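Local atomic coordinates of autophagy-related protein 9 (Schizosaccharomyces pombe, PDB entry 7D0I), a protein that scrambles phospholipids between the two membrane leaflets as a homotrimer with a central pore, supplying membrane for the growing autophagosome. Residues Q189-Y194 with M282-Y286; R206-I210 with L268-Y272; T372-N378 with T617-L621. The protein carries 1 engineered substitution. The contacts are given in a common frame with arbitrary orientation. Residues are numbered along the deposited sequence.

Interaction 1 (Q189-Y194 with M282-Y286); sequences QVYTYY and MREFY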
# COMPACT_ATOMS: atom_id res chain seq x y z
N GLN A 189 30.92 -3.87 -29.30
CA GLN A 189 31.84 -4.98 -29.08
C GLN A 189 31.90 -5.37 -27.61
O GLN A 189 31.99 -6.56 -27.29
CB GLN A 189 33.23 -4.62 -29.59
CG GLN A 189 33.34 -4.62 -31.09
CD GLN A 189 34.70 -4.19 -31.55
OE1 GLN A 189 35.64 -4.11 -30.76
NE2 GLN A 189 34.82 -3.90 -32.84
N VAL A 190 31.86 -4.39 -26.72
CA VAL A 190 31.72 -4.70 -25.30
C VAL A 190 30.49 -5.55 -25.06
O VAL A 190 30.54 -6.56 -24.34
CB VAL A 190 31.68 -3.39 -24.48
CG1 VAL A 190 31.18 -3.67 -23.09
CG2 VAL A 190 33.04 -2.77 -24.41
N TYR A 191 29.37 -5.19 -25.68
CA TYR A 191 28.14 -5.92 -25.45
C TYR A 191 28.19 -7.32 -26.03
O TYR A 191 27.73 -8.27 -25.40
CB TYR A 191 26.95 -5.16 -26.02
CG TYR A 191 25.66 -5.88 -25.81
CD1 TYR A 191 25.08 -5.93 -24.56
CD2 TYR A 191 25.02 -6.52 -26.84
CE1 TYR A 191 23.92 -6.60 -24.35
CE2 TYR A 191 23.85 -7.19 -26.64
CZ TYR A 191 23.31 -7.22 -25.39
OH TYR A 191 22.14 -7.89 -25.18
N THR A 192 28.75 -7.48 -27.23
CA THR A 192 28.81 -8.82 -27.80
C THR A 192 29.87 -9.68 -27.15
O THR A 192 29.80 -10.91 -27.25
CB THR A 192 29.05 -8.77 -29.30
OG1 THR A 192 30.34 -8.21 -29.55
CG2 THR A 192 28.01 -7.93 -29.97
N TYR A 193 30.85 -9.08 -26.49
CA TYR A 193 31.74 -9.88 -25.66
C TYR A 193 31.05 -10.29 -24.37
O TYR A 193 31.34 -11.36 -23.84
CB TYR A 193 33.01 -9.10 -25.34
CG TYR A 193 34.05 -9.92 -24.63
CD1 TYR A 193 34.96 -10.68 -25.33
CD2 TYR A 193 34.12 -9.93 -23.25
CE1 TYR A 193 35.91 -11.44 -24.68
CE2 TYR A 193 35.06 -10.68 -22.60
CZ TYR A 193 35.95 -11.43 -23.32
OH TYR A 193 36.89 -12.18 -22.66
N TYR A 194 30.16 -9.46 -23.85
CA TYR A 194 29.37 -9.86 -22.70
C TYR A 194 28.43 -11.01 -23.04
O TYR A 194 28.41 -12.03 -22.35
CB TYR A 194 28.58 -8.68 -22.15
CG TYR A 194 27.48 -9.11 -21.23
CD1 TYR A 194 27.77 -9.72 -20.03
CD2 TYR A 194 26.16 -8.91 -21.57
CE1 TYR A 194 26.77 -10.12 -19.20
CE2 TYR A 194 25.16 -9.31 -20.74
CZ TYR A 194 25.47 -9.91 -19.55
OH TYR A 194 24.47 -10.32 -18.71
N MET A 282 39.46 -7.03 -26.39
CA MET A 282 38.29 -6.82 -25.53
C MET A 282 38.40 -7.61 -24.23
O MET A 282 37.95 -7.14 -23.19
CB MET A 282 37.02 -7.20 -26.29
CG MET A 282 35.75 -6.84 -25.55
SD MET A 282 35.69 -5.11 -25.07
CE MET A 282 35.78 -4.33 -26.67
N ARG A 283 39.00 -8.80 -24.27
CA ARG A 283 39.21 -9.55 -23.04
C ARG A 283 40.14 -8.80 -22.10
O ARG A 283 39.92 -8.77 -20.88
CB ARG A 283 39.78 -10.93 -23.35
CG ARG A 283 40.22 -11.70 -22.13
CD ARG A 283 40.83 -13.03 -22.51
NE ARG A 283 41.40 -13.70 -21.35
CZ ARG A 283 42.62 -13.47 -20.88
NH1 ARG A 283 43.40 -12.58 -21.48
NH2 ARG A 283 43.06 -14.13 -19.82
N GLU A 284 41.19 -8.19 -22.65
CA GLU A 284 42.07 -7.37 -21.82
C GLU A 284 41.32 -6.19 -21.23
O GLU A 284 41.46 -5.88 -20.05
CB GLU A 284 43.28 -6.89 -22.63
CG GLU A 284 44.27 -7.99 -22.96
CD GLU A 284 44.86 -8.63 -21.72
OE1 GLU A 284 45.01 -7.93 -20.69
OE2 GLU A 284 45.18 -9.83 -21.77
N PHE A 285 40.50 -5.51 -22.05
CA PHE A 285 39.72 -4.40 -21.52
C PHE A 285 38.77 -4.86 -20.42
O PHE A 285 38.48 -4.09 -19.49
CB PHE A 285 38.93 -3.72 -22.64
CG PHE A 285 38.02 -2.64 -22.16
CD1 PHE A 285 36.68 -2.89 -21.93
CD2 PHE A 285 38.49 -1.37 -21.94
CE1 PHE A 285 35.84 -1.90 -21.48
CE2 PHE A 285 37.66 -0.37 -21.49
CZ PHE A 285 36.33 -0.63 -21.27
N TYR A 286 38.26 -6.08 -20.51
CA TYR A 286 37.34 -6.57 -19.49
C TYR A 286 38.07 -6.88 -18.20
O TYR A 286 37.62 -6.51 -17.11
CB TYR A 286 36.59 -7.80 -20.00
CG TYR A 286 35.18 -7.51 -20.44
CD1 TYR A 286 34.11 -7.75 -19.60
CD2 TYR A 286 34.92 -6.99 -21.69
CE1 TYR A 286 32.83 -7.48 -20.00
CE2 TYR A 286 33.65 -6.72 -22.09
CZ TYR A 286 32.61 -6.96 -21.24
OH TYR A 286 31.33 -6.69 -21.65
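Two helices assigned to the cytoplasmic side of the membrane cross here almost at right angles: the short axes of 189-194 and 282-286 run at 85° to one another and come within 10.6 Å. Met282 opens the second segment. Its CA-to-CB bond points toward the other helix, and its side chain lies across Val190 and Tyr193, with SD 3.6 Å from Val190 CG2 and CG 3.6 Å from Tyr193 CB; its CE also reaches Gln189 CB at 3.9 Å. Arg283 takes part through the root of its side chain, CB sitting 3.2 Å from Tyr193 OH, while its backbone N lies over one face of the Tyr193 ring. The guanidinium leads away to a salt bridge with Glu284 (NH1 to OE2 3.3 Å). Phe285 adds a looser apolar touch, CE1 to Val190 CG2 at 4.1 Å, and packs its ring edge-to-face with those of Phe186 and Trp177. Tyr286 closes the segment with the one polar bond across the crossing: its OH donates to Val190 O at 2.8 Å. That carbonyl also accepts the helical bond from Tyr194 N, so the hydroxyl ties into an intact turn. The Tyr286 ring meets that of Tyr193 obliquely, centroids 4.8 Å apart and planes at 41°, with Tyr193 CD2 over one face of the Tyr286 ring. Tyr193 and Tyr286 both pack on Met297 as well. The arrangement is a near-perpendicular helix crossing, in which the probably cytoplasmic extension of membrane-spanning helix 253-289 rests on helix 183-195, just ahead of the first transmembrane helix of this Atg9 fold.

Interaction 2 (R206-I210 with L268-Y272); sequences RLFQI and LWIYY. With LMN (Lauryl Maltose Neopentyl Glycol), chain H.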
# COMPACT_ATOMS: atom_id res chain seq x y z
N ARG A 206 32.38 -20.60 -31.91
CA ARG A 206 32.77 -20.45 -33.31
C ARG A 206 33.43 -21.72 -33.83
O ARG A 206 33.18 -22.14 -34.97
CB ARG A 206 33.70 -19.26 -33.47
CG ARG A 206 33.07 -17.94 -33.10
CD ARG A 206 34.03 -16.80 -33.37
NE ARG A 206 33.39 -15.51 -33.16
CZ ARG A 206 33.99 -14.35 -33.37
NH1 ARG A 206 35.24 -14.32 -33.79
NH2 ARG A 206 33.33 -13.22 -33.16
N LEU A 207 34.27 -22.35 -33.01
CA LEU A 207 34.93 -23.58 -33.41
C LEU A 207 33.92 -24.68 -33.68
O LEU A 207 33.98 -25.35 -34.72
CB LEU A 207 35.92 -24.01 -32.34
CG LEU A 207 36.56 -25.39 -32.50
CD1 LEU A 207 37.29 -25.48 -33.82
CD2 LEU A 207 37.50 -25.65 -31.34
N PHE A 208 32.98 -24.89 -32.76
CA PHE A 208 31.99 -25.93 -33.00
C PHE A 208 31.05 -25.57 -34.14
O PHE A 208 30.50 -26.47 -34.77
CB PHE A 208 31.21 -26.23 -31.73
CG PHE A 208 31.94 -27.11 -30.77
CD1 PHE A 208 32.06 -28.46 -31.00
CD2 PHE A 208 32.53 -26.58 -29.65
CE1 PHE A 208 32.73 -29.26 -30.13
CE2 PHE A 208 33.21 -27.38 -28.77
CZ PHE A 208 33.31 -28.72 -29.01
N GLN A 209 30.89 -24.29 -34.45
CA GLN A 209 30.08 -23.90 -35.59
C GLN A 209 30.74 -24.30 -36.90
O GLN A 209 30.11 -24.92 -37.77
CB GLN A 209 29.83 -22.40 -35.54
CG GLN A 209 28.97 -21.84 -36.65
CD GLN A 209 28.91 -20.33 -36.58
OE1 GLN A 209 29.41 -19.64 -37.47
NE2 GLN A 209 28.30 -19.81 -35.53
N ILE A 210 32.02 -23.98 -37.05
CA ILE A 210 32.71 -24.40 -38.27
C ILE A 210 32.86 -25.91 -38.31
O ILE A 210 32.83 -26.52 -39.38
CB ILE A 210 34.07 -23.70 -38.44
CG1 ILE A 210 34.94 -23.90 -37.21
CG2 ILE A 210 33.88 -22.23 -38.73
CD1 ILE A 210 36.20 -23.08 -37.23
N LEU A 268 34.94 -18.67 -43.91
CA LEU A 268 34.47 -18.55 -42.53
C LEU A 268 35.61 -18.74 -41.54
O LEU A 268 35.77 -17.95 -40.59
CB LEU A 268 33.36 -19.57 -42.28
CG LEU A 268 32.52 -19.45 -41.01
CD1 LEU A 268 31.98 -18.05 -40.88
CD2 LEU A 268 31.39 -20.47 -41.04
N TRP A 269 36.42 -19.78 -41.75
CA TRP A 269 37.56 -20.04 -40.88
C TRP A 269 38.52 -18.86 -40.86
O TRP A 269 38.98 -18.43 -39.80
CB TRP A 269 38.28 -21.31 -41.35
CG TRP A 269 38.96 -22.07 -40.26
CD1 TRP A 269 38.54 -23.23 -39.70
CD2 TRP A 269 40.18 -21.72 -39.60
NE1 TRP A 269 39.42 -23.64 -38.73
CE2 TRP A 269 40.44 -22.72 -38.65
CE3 TRP A 269 41.08 -20.66 -39.72
CZ2 TRP A 269 41.55 -22.70 -37.82
CZ3 TRP A 269 42.19 -20.63 -38.90
CH2 TRP A 269 42.42 -21.65 -37.96
N ILE A 270 38.83 -18.32 -42.04
CA ILE A 270 39.79 -17.22 -42.14
C ILE A 270 39.24 -15.99 -41.43
O ILE A 270 39.98 -15.27 -40.75
CB ILE A 270 40.13 -16.94 -43.61
CG1 ILE A 270 41.05 -18.02 -44.16
CG2 ILE A 270 40.77 -15.57 -43.76
CD1 ILE A 270 41.50 -17.78 -45.58
N TYR A 271 37.94 -15.74 -41.56
CA TYR A 271 37.36 -14.60 -40.85
C TYR A 271 37.47 -14.77 -39.34
O TYR A 271 37.81 -13.82 -38.63
CB TYR A 271 35.91 -14.39 -41.24
CG TYR A 271 35.20 -13.51 -40.24
CD1 TYR A 271 35.47 -12.15 -40.17
CD2 TYR A 271 34.30 -14.05 -39.33
CE1 TYR A 271 34.84 -11.35 -39.24
CE2 TYR A 271 33.67 -13.25 -38.40
CZ TYR A 271 33.94 -11.91 -38.36
OH TYR A 271 33.31 -11.12 -37.43
N TYR A 272 37.16 -15.96 -38.83
CA TYR A 272 37.25 -16.18 -37.39
C TYR A 272 38.68 -15.97 -36.90
O TYR A 272 38.92 -15.31 -35.88
CB TYR A 272 36.76 -17.58 -37.04
CG TYR A 272 35.26 -17.74 -37.11
CD1 TYR A 272 34.42 -16.64 -37.06
CD2 TYR A 272 34.68 -18.99 -37.21
CE1 TYR A 272 33.05 -16.78 -37.11
CE2 TYR A 272 33.31 -19.14 -37.27
CZ TYR A 272 32.50 -18.04 -37.22
OH TYR A 272 31.13 -18.18 -37.28
C1 LMN H . 22.75 -17.45 -38.57
O1 LMN H . 24.00 -17.11 -38.38
C2 LMN H . 22.05 -17.73 -37.22
O2 LMN H . 21.88 -16.48 -36.55
C3 LMN H . 20.71 -18.39 -37.34
O3 LMN H . 20.39 -18.92 -36.00
C4 LMN H . 20.62 -19.49 -38.32
O4 LMN H . 19.18 -19.76 -38.63
C5 LMN H . 21.30 -19.18 -39.60
O5 LMN H . 22.70 -18.76 -39.39
C6 LMN H . 21.30 -20.40 -40.52
O6 LMN H . 22.05 -20.10 -41.68
CAA LMN H . 28.71 -23.76 -47.03
CAB LMN H . 34.24 -12.53 -45.27
OAI LMN H . 18.68 -24.73 -36.46
OAJ LMN H . 26.71 -13.59 -29.41
OAL LMN H . 24.10 -19.79 -35.28
OAN LMN H . 26.63 -15.12 -32.36
OAP LMN H . 27.90 -16.32 -34.45
OAQ LMN H . 16.09 -23.50 -36.09
OAR LMN H . 25.95 -16.86 -26.96
OAS LMN H . 16.15 -20.87 -35.13
OAT LMN H . 24.28 -18.92 -27.82
OAU LMN H . 16.92 -19.12 -37.56
OAV LMN H . 24.78 -19.22 -30.87
CAW LMN H . 27.90 -23.50 -45.74
CAX LMN H . 33.01 -12.84 -44.40
CAY LMN H . 26.66 -22.63 -46.09
CAZ LMN H . 33.06 -14.31 -43.93
CBA LMN H . 26.05 -22.00 -44.81
CBB LMN H . 31.81 -14.63 -43.07
CBC LMN H . 27.05 -22.08 -43.61
CBD LMN H . 31.86 -13.81 -41.75
CBE LMN H . 26.25 -22.07 -42.27
CBF LMN H . 31.21 -14.65 -40.61
CBG LMN H . 25.18 -20.94 -42.31
CBH LMN H . 29.74 -14.19 -40.37
CBI LMN H . 25.86 -19.60 -41.89
CBJ LMN H . 28.79 -15.38 -40.70
CBK LMN H . 26.35 -19.71 -40.41
CBL LMN H . 27.49 -15.25 -39.82
CBM LMN H . 18.93 -23.90 -37.57
CBN LMN H . 25.66 -14.46 -29.03
CBP LMN H . 24.53 -19.15 -34.10
CBQ LMN H . 27.18 -18.43 -40.04
CBR LMN H . 26.15 -16.08 -39.75
CBS LMN H . 24.95 -18.14 -38.73
CBT LMN H . 27.16 -17.32 -37.68
OBV LMN H . 26.79 -16.10 -37.01
OBX LMN H . 25.70 -17.62 -35.57
OBY LMN H . 18.16 -21.87 -38.65
OBZ LMN H . 25.94 -16.30 -30.59
OCB LMN H . 24.24 -16.91 -32.20
CCC LMN H . 17.74 -23.02 -37.81
CCD LMN H . 26.10 -15.89 -29.18
CCF LMN H . 24.80 -17.70 -34.40
CCH LMN H . 25.83 -15.64 -33.49
CCJ LMN H . 25.98 -16.23 -35.88
CCL LMN H . 26.69 -15.59 -34.70
CCM LMN H . 26.36 -17.49 -39.05
CCN LMN H . 17.15 -22.59 -36.46
CCO LMN H . 25.27 -16.76 -28.23
CCQ LMN H . 25.35 -17.00 -33.16
CCR LMN H . 18.69 -20.76 -37.82
CCS LMN H . 24.56 -16.80 -30.84
CCT LMN H . 16.61 -21.21 -36.48
CCU LMN H . 25.05 -18.12 -28.78
CCV LMN H . 17.60 -20.19 -36.89
CCW LMN H . 24.32 -18.11 -30.08
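Tyr272 is the side chain to follow. In the m rotamer it swings its ring from 268-272 across to 206-210, where Arg206 lies over one face: CB of Arg206 is 3.9 Å from the ring centroid, a CH-pi contact, and its CD is 3.7 Å from Tyr272 CD1. Beyond chi1, Arg206 is fully extended, and this carries its guanidinium past the ring to a salt bridge with Asp275. Ile210, with chi1 at p, turns CG2 to the ring edge (3.5 Å from Tyr272 CE2) and to Leu268 CD2 at 3.8 Å, while its t chi2 sends CD1 to Trp269 CD1 at 3.4 Å. The extended Gln209 and the p chi2 of Leu268 bring both side chains to the detergent, Gln209 OE1 to CBT at 3.2 Å and Leu268 CD1 to CBF at 3.5 Å; Tyr271 lays a ring face against an alkyl chain. Segments 206-210 and 268-272 run antiparallel (171°) on transmembrane helices 198-223 and 253-289, while Phe208 meets Tyr504 of a neighbouring subunit.

Interaction 3 (T372-N378 with T617-L621); sequences THTTEWN and TPVLL. With LMN (Lauryl Maltose Neopentyl Glycol), chain G.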
# COMPACT_ATOMS: atom_id res chain seq x y z
N THR A 372 12.96 -13.77 -42.75
CA THR A 372 13.97 -14.78 -42.50
C THR A 372 15.20 -14.12 -41.89
O THR A 372 15.21 -12.92 -41.59
CB THR A 372 14.32 -15.50 -43.80
OG1 THR A 372 13.16 -15.53 -44.64
CG2 THR A 372 14.75 -16.91 -43.52
N HIS A 373 16.25 -14.90 -41.67
CA HIS A 373 17.51 -14.30 -41.27
C HIS A 373 18.26 -13.73 -42.46
O HIS A 373 18.96 -12.72 -42.32
CB HIS A 373 18.38 -15.31 -40.51
CG HIS A 373 18.59 -16.60 -41.24
ND1 HIS A 373 17.79 -17.71 -41.04
CD2 HIS A 373 19.49 -16.96 -42.18
CE1 HIS A 373 18.20 -18.69 -41.82
NE2 HIS A 373 19.23 -18.26 -42.52
N THR A 374 18.09 -14.32 -43.64
CA THR A 374 18.69 -13.73 -44.83
C THR A 374 18.00 -12.44 -45.23
O THR A 374 18.64 -11.54 -45.76
CB THR A 374 18.66 -14.71 -45.99
OG1 THR A 374 17.30 -15.03 -46.30
CG2 THR A 374 19.40 -15.97 -45.64
N THR A 375 16.69 -12.33 -44.98
CA THR A 375 16.00 -11.08 -45.24
C THR A 375 16.61 -9.95 -44.44
O THR A 375 16.88 -8.87 -44.97
CB THR A 375 14.51 -11.21 -44.91
OG1 THR A 375 14.05 -12.51 -45.27
CG2 THR A 375 13.72 -10.18 -45.68
N GLU A 376 16.86 -10.18 -43.15
CA GLU A 376 17.40 -9.10 -42.34
C GLU A 376 18.88 -8.89 -42.58
O GLU A 376 19.36 -7.77 -42.44
CB GLU A 376 17.10 -9.36 -40.86
CG GLU A 376 18.01 -10.33 -40.19
CD GLU A 376 17.52 -10.71 -38.81
OE1 GLU A 376 16.29 -10.79 -38.63
OE2 GLU A 376 18.36 -10.95 -37.92
N TRP A 377 19.61 -9.93 -43.01
CA TRP A 377 20.98 -9.70 -43.47
C TRP A 377 20.99 -8.79 -44.68
O TRP A 377 21.80 -7.86 -44.77
CB TRP A 377 21.66 -11.02 -43.81
CG TRP A 377 21.89 -11.91 -42.65
CD1 TRP A 377 21.69 -11.63 -41.34
CD2 TRP A 377 22.38 -13.26 -42.71
NE1 TRP A 377 22.02 -12.72 -40.57
CE2 TRP A 377 22.44 -13.73 -41.38
CE3 TRP A 377 22.76 -14.11 -43.74
CZ2 TRP A 377 22.88 -15.01 -41.08
CZ3 TRP A 377 23.19 -15.38 -43.44
CH2 TRP A 377 23.24 -15.82 -42.12
N ASN A 378 20.10 -9.03 -45.64
CA ASN A 378 20.04 -8.20 -46.83
C ASN A 378 19.59 -6.79 -46.50
O ASN A 378 20.08 -5.83 -47.09
CB ASN A 378 19.12 -8.83 -47.87
CG ASN A 378 19.75 -9.99 -48.57
OD1 ASN A 378 20.94 -9.96 -48.88
ND2 ASN A 378 18.97 -11.03 -48.82
N THR A 617 13.50 -14.50 -50.86
CA THR A 617 13.98 -13.15 -50.58
C THR A 617 14.42 -12.39 -51.83
O THR A 617 14.27 -11.16 -51.86
CB THR A 617 15.13 -13.15 -49.58
OG1 THR A 617 16.03 -14.23 -49.86
CG2 THR A 617 14.60 -13.30 -48.18
N PRO A 618 14.98 -13.03 -52.86
CA PRO A 618 15.21 -12.30 -54.11
C PRO A 618 13.94 -11.73 -54.71
O PRO A 618 13.99 -10.68 -55.36
CB PRO A 618 15.85 -13.35 -55.01
CG PRO A 618 16.60 -14.18 -54.08
CD PRO A 618 15.72 -14.31 -52.88
N VAL A 619 12.80 -12.38 -54.51
CA VAL A 619 11.53 -11.81 -54.96
C VAL A 619 11.30 -10.46 -54.30
O VAL A 619 10.94 -9.47 -54.95
CB VAL A 619 10.37 -12.78 -54.68
CG1 VAL A 619 9.05 -12.05 -54.78
CG2 VAL A 619 10.41 -13.93 -55.66
N LEU A 620 11.54 -10.38 -52.99
CA LEU A 620 11.43 -9.11 -52.29
C LEU A 620 12.45 -8.11 -52.82
O LEU A 620 12.09 -6.99 -53.19
CB LEU A 620 11.63 -9.32 -50.79
CG LEU A 620 10.57 -10.11 -50.03
CD1 LEU A 620 10.97 -10.23 -48.58
CD2 LEU A 620 9.23 -9.45 -50.15
N LEU A 621 13.72 -8.50 -52.87
CA LEU A 621 14.77 -7.58 -53.28
C LEU A 621 14.63 -7.12 -54.72
O LEU A 621 15.29 -6.16 -55.10
CB LEU A 621 16.13 -8.23 -53.08
CG LEU A 621 16.53 -8.48 -51.63
CD1 LEU A 621 17.62 -9.51 -51.56
CD2 LEU A 621 16.98 -7.20 -50.98
C1 LMN G . 25.05 -12.10 -38.08
O1 LMN G . 25.84 -12.44 -39.07
C2 LMN G . 25.60 -12.58 -36.72
O2 LMN G . 26.91 -12.07 -36.55
C3 LMN G . 24.73 -12.09 -35.61
O3 LMN G . 25.28 -12.59 -34.35
C4 LMN G . 23.32 -12.51 -35.74
O4 LMN G . 22.51 -11.70 -34.78
C5 LMN G . 22.75 -12.32 -37.11
O5 LMN G . 23.65 -12.77 -38.20
C6 LMN G . 21.43 -13.08 -37.22
O6 LMN G . 21.47 -14.23 -36.41
CAA LMN G . 27.12 -19.35 -49.34
CAB LMN G . 24.44 -14.66 -49.82
OAI LMN G . 17.89 -14.14 -32.34
OAJ LMN G . 18.69 -9.80 -34.35
OAL LMN G . 25.59 -4.77 -37.85
OAN LMN G . 21.76 -7.90 -39.23
OAP LMN G . 23.73 -7.86 -40.78
OAQ LMN G . 20.35 -13.86 -30.25
OAR LMN G . 19.47 -7.59 -32.84
OAS LMN G . 22.98 -12.95 -30.23
OAT LMN G . 22.24 -8.32 -32.02
OAU LMN G . 22.91 -10.63 -32.46
OAV LMN G . 23.21 -6.38 -34.68
CAW LMN G . 27.74 -18.89 -48.00
CAX LMN G . 23.70 -14.35 -48.50
CAY LMN G . 26.61 -18.37 -47.08
CAZ LMN G . 23.29 -12.85 -48.52
CBA LMN G . 26.99 -16.97 -46.54
CBB LMN G . 24.06 -12.07 -47.42
CBC LMN G . 25.69 -16.23 -46.11
CBD LMN G . 24.18 -10.59 -47.87
CBE LMN G . 26.03 -14.76 -45.71
CBF LMN G . 25.33 -9.89 -47.10
CBG LMN G . 27.29 -14.75 -44.80
CBH LMN G . 25.31 -10.37 -45.62
CBI LMN G . 27.45 -13.31 -44.19
CBJ LMN G . 26.55 -9.76 -44.88
CBK LMN G . 26.66 -13.23 -42.84
CBL LMN G . 26.24 -9.67 -43.35
CBM LMN G . 19.15 -14.18 -32.97
CBN LMN G . 19.26 -9.22 -35.50
CBP LMN G . 24.39 -5.50 -37.73
CBQ LMN G . 27.34 -12.17 -41.91
CBR LMN G . 25.37 -10.60 -42.42
CBS LMN G . 25.28 -12.17 -40.36
CBT LMN G . 26.93 -10.12 -40.36
OBV LMN G . 26.19 -8.89 -40.37
OBX LMN G . 25.59 -7.34 -38.76
OBY LMN G . 20.58 -12.33 -33.66
OBZ LMN G . 21.26 -7.97 -36.06
OCB LMN G . 23.53 -8.66 -36.34
CCC LMN G . 19.97 -13.02 -32.49
CCD LMN G . 20.11 -8.04 -35.12
CCF LMN G . 24.71 -6.97 -37.63
CCH LMN G . 22.93 -8.56 -38.65
CCJ LMN G . 25.36 -8.69 -39.26
CCL LMN G . 23.93 -8.81 -39.73
CCM LMN G . 26.23 -11.25 -41.26
CCN LMN G . 21.01 -13.51 -31.48
CCO LMN G . 20.50 -8.20 -33.64
CCQ LMN G . 23.39 -7.75 -37.49
CCR LMN G . 22.05 -12.48 -33.74
CCS LMN G . 22.48 -8.55 -35.45
CCT LMN G . 22.02 -12.46 -31.22
CCU LMN G . 21.80 -7.62 -33.23
CCV LMN G . 22.76 -12.06 -32.45
CCW LMN G . 22.89 -7.71 -34.24
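Thr372 stands at the N-cap position of helix 373-382, although its side chain makes no capping bond; its N and OG1 both make weak hydrogen bonds to Thr375 OG1. His373 is out of reach of 617-621 and hydrogen-bonds Glu610, earlier on helix 603-624, so the two helices are also tied about two turns before 617-621. Thr374 comes next, its OG1 3.7 Å from Thr617 CG2, and Thr375 follows with the tightest approach, OG1 to that same methyl at 3.1 Å; its own CG2 reaches Leu620 CD1 at 4.0 Å. The segments cross at -31° with axes 10.5 Å apart, so a helix assigned to the cytoplasmic side leans at a shallow angle on one assigned to the intramembrane part of Atg9, at the wall of a pocket occupied by detergent. On the pocket side, Glu376 brings OE2 to 3.1 Å from CBN of the detergent, and Trp377 makes a weak hydrogen bond from NE1 to detergent O5 at 2.9 Å, with one ring face over CBS. Asn378 faces both ways: ND2 packs against Leu621 CD1 at 3.4 Å, while OD1 accepts a hydrogen bond from Asn422 and lies 3.5 Å from detergent CBD.

Interactions 1 and 2 share helix 253-289, and their other partners, helices 183-195 and 198-223, follow one another in the chain; interaction 2 is nested inside the loop that interaction 1 closes. Their centres lie about 19 Å apart, one contact probably on the cytoplasmic side and the other in the transmembrane pair. Interaction 3 opens later in the chain and joins helices 373-382 and 603-624, its centre about 30 Å from that of interaction 1 and about 23 Å from that of interaction 2. None touches another. Gln209, Leu268, His373 and Trp377 nevertheless line one detergent pocket, so parts far apart in sequence contribute to one site, consistent with lipid handling by a scramblase.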